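Local coordinates for putative lipoprotein YcdA (PDB 4R4G) that is of unknown function but is probably a membrane-anchored lipoprotein of the cell surface, built from an Ig-like N-terminal domain and a helix-and-strand C-terminal domain, at residues Ser23-Asp31 / Thr226-Ile235; Ala149-Leu157 / Phe166-Ile177. All blocks are in the same frame, centred on the assembly; numbering follows the deposited sequence.

Contact 1: Ser23-Asp31 / Thr226-Ile235; sequences SYTLPSKYD and TTSISKDEAI
Leu26 and Lys29 bring the N-terminal Ig-like domain against a beta hairpin of the C-terminal domain, and no hydrogen bond crosses between the two segments. The apolar part of the contact is centred on one methyl of Leu26. Its CG stands beside the backbone N, opposite the carbonyl carbon (chi1 -77°), and the branch ends with CD1 lying 3.7 Å from CD1 of Ile229. The same Leu26 methyl is 3.7 Å from CG2 of Thr226, the two side chains meeting at about a right angle, and it also rests against the backbone, 3.5 Å from Thr226 O. A bound tetraethylene glycol, probably from the crystallisation liquor, lies beside the Leu26 side chain.

The second group of contacts is made by the aliphatic part of Lys29. With every torsion beyond CG extended, the chain runs past Ser228, its CG 3.3 Å from Ser228 OG, and crosses Ile235 at about a right angle, CE reaching to 3.8 Å from Ile235 CG1. The ammonium group ends beside Ile235; an opposite charge nearby, Glu233 OE2, lies 4.7 Å from Lys29 NZ, too far for the charged atoms to touch.

Hydrogen bonds within each segment shape the surfaces that meet. A type I turn from Ser28 to Asp31 carries Lys29, while Thr227 and Ser228 both face Ile235 in a classic beta bulge. Ile235 O accepts from Thr227 N and, from above the carbonyl plane, from Thr227 OG1.

The loop of 26-31 follows strand 16-25, which pairs with strand 39-48. The hairpin of strands 221-230 and 233-244 belongs to the mixed sheet, where 233-244 pairs with strand 293-301. Thr226 OG1 is bonded to Ser146 of helix 145-157, and helix 134-141 packs on Tyr24.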
loop_
_atom_site.group_PDB
_atom_site.type_symbol
_atom_site.label_atom_id
_atom_site.label_comp_id
_atom_site.label_asym_id
_atom_site.label_seq_id
_atom_site.Cartn_x
_atom_site.Cartn_y
_atom_site.Cartn_z
ATOM N N SER A 23 18.338 -0.827 5.932
ATOM C CA SER A 23 16.896 -0.791 6.101
ATOM C C SER A 23 16.215 -1.866 5.288
ATOM O O SER A 23 16.792 -2.392 4.337
ATOM C CB SER A 23 16.354 0.575 5.693
ATOM O OG SER A 23 16.571 0.829 4.318
ATOM N N TYR A 24 14.987 -2.198 5.682
ATOM C CA TYR A 24 14.115 -3.122 4.965
ATOM C C TYR A 24 13.288 -2.320 3.985
ATOM O O TYR A 24 12.837 -1.196 4.295
ATOM C CB TYR A 24 13.193 -3.893 5.922
ATOM C CG TYR A 24 13.888 -4.877 6.831
ATOM C CD1 TYR A 24 14.446 -6.051 6.324
ATOM C CD2 TYR A 24 13.905 -4.689 8.210
ATOM C CE1 TYR A 24 15.044 -6.989 7.165
ATOM C CE2 TYR A 24 14.501 -5.622 9.062
ATOM C CZ TYR A 24 15.076 -6.768 8.533
ATOM O OH TYR A 24 15.659 -7.693 9.358
ATOM N N THR A 25 13.119 -2.870 2.788
ATOM C CA THR A 25 12.316 -2.232 1.752
ATOM C C THR A 25 11.407 -3.285 1.128
ATOM O O THR A 25 11.600 -4.500 1.309
ATOM C CB THR A 25 13.185 -1.512 0.681
ATOM O OG1 THR A 25 14.029 -2.449 -0.006
ATOM C CG2 THR A 25 14.006 -0.342 1.237
ATOM N N LEU A 26 10.384 -2.808 0.432
ATOM C CA LEU A 26 9.497 -3.692 -0.287
ATOM C C LEU A 26 10.130 -3.887 -1.625
ATOM O O LEU A 26 10.695 -2.913 -2.140
ATOM C CB LEU A 26 8.088 -3.089 -0.441
ATOM C CG LEU A 26 7.146 -3.109 0.749
ATOM C CD1 LEU A 26 5.932 -2.316 0.417
ATOM C CD2 LEU A 26 6.721 -4.529 1.117
ATOM N N PRO A 27 9.998 -5.068 -2.256
ATOM C CA PRO A 27 10.583 -5.242 -3.591
ATOM C C PRO A 27 10.005 -4.299 -4.667
ATOM O O PRO A 27 9.000 -3.602 -4.460
ATOM C CB PRO A 27 10.278 -6.706 -3.915
ATOM C CG PRO A 27 9.209 -7.117 -2.982
ATOM C CD PRO A 27 9.368 -6.313 -1.767
ATOM N N SER A 28 10.685 -4.251 -5.829
ATOM C CA SER A 28 10.263 -3.476 -6.991
ATOM C C SER A 28 8.951 -4.069 -7.500
ATOM O O SER A 28 8.750 -5.272 -7.301
ATOM C CB SER A 28 11.346 -3.540 -8.069
ATOM O OG SER A 28 10.950 -2.987 -9.315
ATOM N N LYS A 29 8.061 -3.258 -8.156
ATOM C CA LYS A 29 6.805 -3.771 -8.753
ATOM C C LYS A 29 7.148 -4.913 -9.737
ATOM O O LYS A 29 6.380 -5.863 -9.899
ATOM C CB LYS A 29 5.992 -2.665 -9.513
ATOM C CG LYS A 29 5.813 -1.301 -8.821
ATOM C CD LYS A 29 5.006 -0.246 -9.629
ATOM C CE LYS A 29 4.916 1.074 -8.862
ATOM N NZ LYS A 29 4.031 2.085 -9.517
ATOM N N TYR A 30 8.355 -4.817 -10.348
ATOM C CA TYR A 30 8.863 -5.692 -11.387
ATOM C C TYR A 30 9.864 -6.741 -10.872
ATOM O O TYR A 30 10.332 -7.551 -11.680
ATOM C CB TYR A 30 9.469 -4.828 -12.509
ATOM C CG TYR A 30 8.552 -3.683 -12.881
ATOM C CD1 TYR A 30 7.347 -3.915 -13.536
ATOM C CD2 TYR A 30 8.819 -2.385 -12.456
ATOM C CE1 TYR A 30 6.459 -2.879 -13.808
ATOM C CE2 TYR A 30 7.938 -1.338 -12.726
ATOM C CZ TYR A 30 6.758 -1.591 -13.403
ATOM O OH TYR A 30 5.878 -0.568 -13.687
ATOM N N ASP A 31 10.129 -6.790 -9.537
ATOM C CA ASP A 31 11.012 -7.788 -8.911
ATOM C C ASP A 31 10.387 -9.180 -9.030
ATOM O O ASP A 31 9.218 -9.362 -8.684
ATOM C CB ASP A 31 11.249 -7.437 -7.429
ATOM C CG ASP A 31 12.518 -7.974 -6.774
ATOM O OD1 ASP A 31 12.826 -9.183 -6.963
ATOM O OD2 ASP A 31 13.175 -7.196 -6.019
ATOM N N THR A 226 0.370 -2.832 1.326
ATOM C CA THR A 226 1.285 -2.093 0.448
ATOM C C THR A 226 2.189 -3.141 -0.229
ATOM O O THR A 226 2.864 -3.915 0.471
ATOM C CB THR A 226 2.089 -1.060 1.221
ATOM O OG1 THR A 226 1.182 -0.234 1.950
ATOM C CG2 THR A 226 2.934 -0.212 0.313
ATOM N N THR A 227 2.156 -3.199 -1.570
ATOM C CA THR A 227 2.919 -4.185 -2.317
ATOM C C THR A 227 4.236 -3.593 -2.880
ATOM O O THR A 227 5.213 -4.336 -3.039
ATOM C CB THR A 227 2.039 -4.826 -3.384
ATOM O OG1 THR A 227 1.442 -3.825 -4.218
ATOM C CG2 THR A 227 0.958 -5.691 -2.775
ATOM N N SER A 228 4.286 -2.271 -3.137
ATOM C CA SER A 228 5.491 -1.595 -3.641
ATOM C C SER A 228 5.486 -0.122 -3.318
ATOM O O SER A 228 4.434 0.502 -3.318
ATOM C CB SER A 228 5.634 -1.769 -5.150
ATOM O OG SER A 228 4.439 -1.458 -5.845
ATOM N N ILE A 229 6.655 0.421 -3.008
ATOM C CA ILE A 229 6.888 1.842 -2.756
ATOM C C ILE A 229 7.968 2.277 -3.716
ATOM O O ILE A 229 8.968 1.562 -3.895
ATOM C CB ILE A 229 7.253 2.209 -1.291
ATOM C CG1 ILE A 229 6.232 1.650 -0.293
ATOM C CG2 ILE A 229 7.456 3.744 -1.124
ATOM C CD1 ILE A 229 6.807 1.279 0.982
ATOM N N SER A 230 7.752 3.435 -4.352
ATOM C CA SER A 230 8.666 4.005 -5.320
ATOM C C SER A 230 8.594 5.514 -5.234
ATOM O O SER A 230 7.719 6.175 -5.808
ATOM C CB SER A 230 8.379 3.490 -6.731
ATOM O OG SER A 230 8.646 2.100 -6.873
ATOM N N LYS A 231 9.542 6.038 -4.458
ATOM C CA LYS A 231 9.796 7.441 -4.183
ATOM C C LYS A 231 8.614 8.008 -3.409
ATOM O O LYS A 231 8.389 7.545 -2.291
ATOM C CB LYS A 231 10.163 8.228 -5.469
ATOM C CG LYS A 231 11.489 7.762 -6.090
ATOM C CD LYS A 231 11.773 8.422 -7.429
ATOM C CE LYS A 231 13.136 8.058 -7.975
ATOM N NZ LYS A 231 13.565 9.010 -9.037
ATOM N N ASP A 232 7.849 8.946 -3.985
ATOM C CA ASP A 232 6.725 9.583 -3.299
ATOM C C ASP A 232 5.363 8.899 -3.568
ATOM O O ASP A 232 4.318 9.470 -3.230
ATOM C CB ASP A 232 6.667 11.079 -3.659
ATOM C CG ASP A 232 7.418 11.968 -2.675
ATOM O OD1 ASP A 232 8.524 11.566 -2.227
ATOM O OD2 ASP A 232 6.901 13.065 -2.348
ATOM N N GLU A 233 5.363 7.672 -4.120
ATOM C CA GLU A 233 4.098 6.999 -4.373
ATOM C C GLU A 233 4.180 5.480 -4.191
ATOM O O GLU A 233 5.136 4.839 -4.649
ATOM C CB GLU A 233 3.482 7.379 -5.745
ATOM C CG GLU A 233 4.261 7.089 -7.022
ATOM C CD GLU A 233 3.573 7.542 -8.306
ATOM O OE1 GLU A 233 3.064 8.689 -8.356
ATOM O OE2 GLU A 233 3.557 6.744 -9.272
ATOM N N ALA A 234 3.147 4.915 -3.502
ATOM C CA ALA A 234 3.019 3.482 -3.205
ATOM C C ALA A 234 1.861 2.830 -3.927
ATOM O O ALA A 234 0.950 3.519 -4.387
ATOM C CB ALA A 234 2.837 3.270 -1.713
ATOM N N ILE A 235 1.884 1.486 -3.985
ATOM C CA ILE A 235 0.816 0.648 -4.532
ATOM C C ILE A 235 0.265 -0.202 -3.397
ATOM O O ILE A 235 0.988 -1.020 -2.817
ATOM C CB ILE A 235 1.211 -0.213 -5.775
ATOM C CG1 ILE A 235 1.642 0.671 -6.962
ATOM C CG2 ILE A 235 0.078 -1.200 -6.178
ATOM C CD1 ILE A 235 0.597 1.732 -7.456
#

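Contact 2: Ala149-Leu157 / Phe166-Ile177; sequences ALSAYVDVL and FEKITGANKNEI
A helical hairpin of the C-terminal domain, with helix 145-157 packed against helix 165-170 and the start of helix 174-192, is closed here through the rings of Tyr153 and Phe166. The segments 149-157 and 166-170 run roughly antiparallel, at 144°, with axes 9.6 Å apart. The rings form a T-shaped pair: the edge of Phe166 points at the face of Tyr153, centroids 5.1 Å apart and planes at 77°. Val156 covers a face of the Phe166 ring in a CH-pi contact, CG2 lying 4.0 Å from the centroid. Over the opposite face sits Thr170 OG1. Around Tyr153, Ile177 CD1 meets the ring edge at CE1, 3.5 Å away, and Thr170 CG2 approaches CE2 obliquely. A leucine in place of Tyr153 would probably leave the Phe166 edge without an aromatic face and open a gap beside Thr170 and Ile177. Towards the start of the first helix, alanines allow close approach: Ile169 CG2 lies 3.6 Å from Ala149 CB. Gly171, with positive phi, ends the short helix, and Asn173 caps the next one by accepting from Glu176 N. At the C-terminal end of helix 165-170, Thr170 OG1, placed between its backbone N and carbonyl carbon (chi1 65°), accepts from Ala172 N in an ST turn and donates to Phe166 O at 2.6 Å.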
loop_
_atom_site.group_PDB
_atom_site.type_symbol
_atom_site.label_atom_id
_atom_site.label_comp_id
_atom_site.label_asym_id
_atom_site.label_seq_id
_atom_site.Cartn_x
_atom_site.Cartn_y
_atom_site.Cartn_z
ATOM N N ALA A 149 -3.175 4.208 5.872
ATOM C CA ALA A 149 -3.839 5.372 5.299
ATOM C C ALA A 149 -5.002 4.975 4.356
ATOM O O ALA A 149 -6.090 5.520 4.527
ATOM C CB ALA A 149 -2.840 6.238 4.567
ATOM N N LEU A 150 -4.822 4.001 3.430
ATOM C CA LEU A 150 -5.922 3.578 2.543
ATOM C C LEU A 150 -7.118 3.037 3.354
ATOM O O LEU A 150 -8.271 3.345 3.037
ATOM C CB LEU A 150 -5.497 2.548 1.489
ATOM C CG LEU A 150 -6.670 2.042 0.640
ATOM C CD1 LEU A 150 -7.211 3.132 -0.279
ATOM C CD2 LEU A 150 -6.334 0.802 -0.111
ATOM N N SER A 151 -6.838 2.260 4.410
ATOM C CA SER A 151 -7.855 1.696 5.294
ATOM C C SER A 151 -8.614 2.819 6.026
ATOM O O SER A 151 -9.831 2.690 6.190
ATOM C CB SER A 151 -7.219 0.722 6.286
ATOM O OG SER A 151 -8.184 -0.071 6.957
ATOM N N ALA A 152 -7.916 3.925 6.430
ATOM C CA ALA A 152 -8.519 5.101 7.094
ATOM C C ALA A 152 -9.511 5.803 6.161
ATOM O O ALA A 152 -10.577 6.218 6.606
ATOM C CB ALA A 152 -7.440 6.079 7.535
ATOM N N TYR A 153 -9.166 5.903 4.857
ATOM C CA TYR A 153 -10.009 6.466 3.813
ATOM C C TYR A 153 -11.277 5.646 3.699
ATOM O O TYR A 153 -12.355 6.217 3.668
ATOM C CB TYR A 153 -9.270 6.492 2.464
ATOM C CG TYR A 153 -8.556 7.790 2.160
ATOM C CD1 TYR A 153 -9.217 8.843 1.537
ATOM C CD2 TYR A 153 -7.206 7.953 2.458
ATOM C CE1 TYR A 153 -8.555 10.027 1.223
ATOM C CE2 TYR A 153 -6.533 9.135 2.150
ATOM C CZ TYR A 153 -7.214 10.172 1.540
ATOM O OH TYR A 153 -6.561 11.344 1.252
ATOM N N VAL A 154 -11.155 4.308 3.690
ATOM C CA VAL A 154 -12.278 3.365 3.605
ATOM C C VAL A 154 -13.176 3.538 4.848
ATOM O O VAL A 154 -14.399 3.653 4.713
ATOM C CB VAL A 154 -11.789 1.898 3.397
ATOM C CG1 VAL A 154 -12.924 0.889 3.571
ATOM C CG2 VAL A 154 -11.171 1.737 2.020
ATOM N N ASP A 155 -12.563 3.640 6.028
ATOM C CA ASP A 155 -13.279 3.821 7.288
ATOM C C ASP A 155 -14.199 5.052 7.261
ATOM O O ASP A 155 -15.411 4.920 7.476
ATOM C CB ASP A 155 -12.276 3.940 8.448
ATOM C CG ASP A 155 -11.843 2.638 9.093
ATOM O OD1 ASP A 155 -12.096 1.561 8.504
ATOM O OD2 ASP A 155 -11.275 2.692 10.195
ATOM N N VAL A 156 -13.632 6.235 6.943
ATOM C CA VAL A 156 -14.380 7.493 6.942
ATOM C C VAL A 156 -15.347 7.602 5.759
ATOM O O VAL A 156 -16.470 8.061 5.973
ATOM C CB VAL A 156 -13.480 8.754 7.045
ATOM C CG1 VAL A 156 -12.595 8.692 8.283
ATOM C CG2 VAL A 156 -12.640 8.971 5.795
ATOM N N LEU A 157 -14.934 7.205 4.540
ATOM C CA LEU A 157 -15.763 7.342 3.347
ATOM C C LEU A 157 -16.767 6.263 3.144
ATOM O O LEU A 157 -17.890 6.574 2.767
ATOM C CB LEU A 157 -14.929 7.377 2.070
ATOM C CG LEU A 157 -13.948 8.499 1.848
ATOM C CD1 LEU A 157 -13.231 8.269 0.559
ATOM C CD2 LEU A 157 -14.633 9.844 1.843
ATOM N N PHE A 166 -7.283 9.747 11.039
ATOM C CA PHE A 166 -7.458 10.154 9.638
ATOM C C PHE A 166 -6.666 11.404 9.238
ATOM O O PHE A 166 -5.867 11.333 8.305
ATOM C CB PHE A 166 -8.938 10.344 9.253
ATOM C CG PHE A 166 -9.118 10.607 7.774
ATOM C CD1 PHE A 166 -8.955 9.587 6.842
ATOM C CD2 PHE A 166 -9.360 11.892 7.305
ATOM C CE1 PHE A 166 -9.080 9.839 5.476
ATOM C CE2 PHE A 166 -9.473 12.141 5.939
ATOM C CZ PHE A 166 -9.362 11.109 5.038
ATOM N N GLU A 167 -6.906 12.534 9.897
ATOM C CA GLU A 167 -6.214 13.772 9.565
ATOM C C GLU A 167 -4.694 13.595 9.726
ATOM O O GLU A 167 -3.959 13.875 8.779
ATOM C CB GLU A 167 -6.740 14.929 10.416
ATOM C CG GLU A 167 -8.263 15.021 10.419
ATOM C CD GLU A 167 -8.879 16.314 9.918
ATOM O OE1 GLU A 167 -8.152 17.328 9.785
ATOM O OE2 GLU A 167 -10.109 16.320 9.683
ATOM N N LYS A 168 -4.242 13.033 10.874
ATOM C CA LYS A 168 -2.821 12.798 11.189
ATOM C C LYS A 168 -2.125 11.945 10.132
ATOM O O LYS A 168 -1.032 12.284 9.677
ATOM C CB LYS A 168 -2.645 12.114 12.573
ATOM C CG LYS A 168 -3.316 12.817 13.766
ATOM C CD LYS A 168 -3.606 11.846 14.933
ATOM C CE LYS A 168 -4.496 12.447 16.003
ATOM N NZ LYS A 168 -5.010 11.413 16.941
ATOM N N ILE A 169 -2.766 10.839 9.753
ATOM C CA ILE A 169 -2.260 9.833 8.830
ATOM C C ILE A 169 -2.290 10.307 7.358
ATOM O O ILE A 169 -1.328 10.051 6.646
ATOM C CB ILE A 169 -3.095 8.531 9.075
ATOM C CG1 ILE A 169 -2.491 7.713 10.233
ATOM C CG2 ILE A 169 -3.319 7.665 7.838
ATOM C CD1 ILE A 169 -3.327 6.419 10.637
ATOM N N THR A 170 -3.367 10.964 6.905
ATOM C CA THR A 170 -3.547 11.331 5.490
ATOM C C THR A 170 -3.203 12.781 5.104
ATOM O O THR A 170 -2.804 13.016 3.967
ATOM C CB THR A 170 -5.006 11.103 5.074
ATOM O OG1 THR A 170 -5.805 12.001 5.827
ATOM C CG2 THR A 170 -5.485 9.689 5.329
ATOM N N GLY A 171 -3.455 13.733 5.991
ATOM C CA GLY A 171 -3.253 15.146 5.692
ATOM C C GLY A 171 -4.490 15.841 5.146
ATOM O O GLY A 171 -4.530 17.068 5.111
ATOM N N ALA A 172 -5.511 15.066 4.709
ATOM C CA ALA A 172 -6.796 15.554 4.181
ATOM C C ALA A 172 -7.736 15.845 5.331
ATOM O O ALA A 172 -7.491 15.340 6.422
ATOM C CB ALA A 172 -7.409 14.502 3.257
ATOM N N ASN A 173 -8.804 16.639 5.126
ATOM C CA ASN A 173 -9.745 16.850 6.222
ATOM C C ASN A 173 -10.987 16.026 5.932
ATOM O O ASN A 173 -11.545 16.115 4.831
ATOM C CB ASN A 173 -10.023 18.323 6.507
ATOM C CG ASN A 173 -11.147 18.966 5.758
ATOM O OD1 ASN A 173 -12.299 18.975 6.219
ATOM N ND2 ASN A 173 -10.802 19.600 4.648
ATOM N N LYS A 174 -11.349 15.138 6.887
ATOM C CA LYS A 174 -12.443 14.191 6.713
ATOM C C LYS A 174 -13.733 14.869 6.308
ATOM O O LYS A 174 -14.309 14.467 5.303
ATOM C CB LYS A 174 -12.661 13.241 7.920
ATOM C CG LYS A 174 -12.926 13.846 9.301
ATOM C CD LYS A 174 -12.822 12.772 10.421
ATOM C CE LYS A 174 -14.115 12.026 10.723
ATOM N NZ LYS A 174 -13.950 11.030 11.825
ATOM N N ASN A 175 -14.143 15.928 7.010
ATOM C CA ASN A 175 -15.416 16.608 6.760
ATOM C C ASN A 175 -15.589 16.990 5.288
ATOM O O ASN A 175 -16.605 16.639 4.706
ATOM C CB ASN A 175 -15.576 17.817 7.669
ATOM C CG ASN A 175 -15.285 17.480 9.108
ATOM O OD1 ASN A 175 -16.131 16.918 9.812
ATOM N ND2 ASN A 175 -14.035 17.709 9.536
ATOM N N GLU A 176 -14.578 17.600 4.672
ATOM C CA GLU A 176 -14.631 18.009 3.268
ATOM C C GLU A 176 -14.660 16.822 2.295
ATOM O O GLU A 176 -15.498 16.822 1.395
ATOM C CB GLU A 176 -13.439 18.917 2.933
ATOM C CG GLU A 176 -13.674 19.865 1.772
ATOM C CD GLU A 176 -12.636 20.960 1.656
ATOM O OE1 GLU A 176 -11.504 20.664 1.204
ATOM O OE2 GLU A 176 -12.954 22.112 2.031
ATOM N N ILE A 177 -13.753 15.831 2.463
ATOM C CA ILE A 177 -13.644 14.677 1.563
ATOM C C ILE A 177 -14.894 13.793 1.643
ATOM O O ILE A 177 -15.334 13.307 0.603
ATOM C CB ILE A 177 -12.320 13.883 1.764
ATOM C CG1 ILE A 177 -12.071 12.902 0.607
ATOM C CG2 ILE A 177 -12.207 13.193 3.127
ATOM C CD1 ILE A 177 -10.645 12.729 0.289
#

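How the contacts relate
Contact 1 joins two domains across a long stretch of sequence, whereas contact 2 lies wholly within the C-terminal domain and joins helices close in the chain, nested inside the loop that contact 1 closes. Their centres are 22 Å apart and they do not touch. Helix 145-157 links them: its Ser146 binds Thr226 of contact 1, and its later turns form one side of contact 2. Contact 2 is buried and aromatic, with no exposed residue among those that touch. Contact 1 is only partly buried, combining a leucine methyl with a lysine chain at an exposed margin. Both rely on side-chain packing between the segments, aliphatic in contact 1, around an aromatic pair in contact 2.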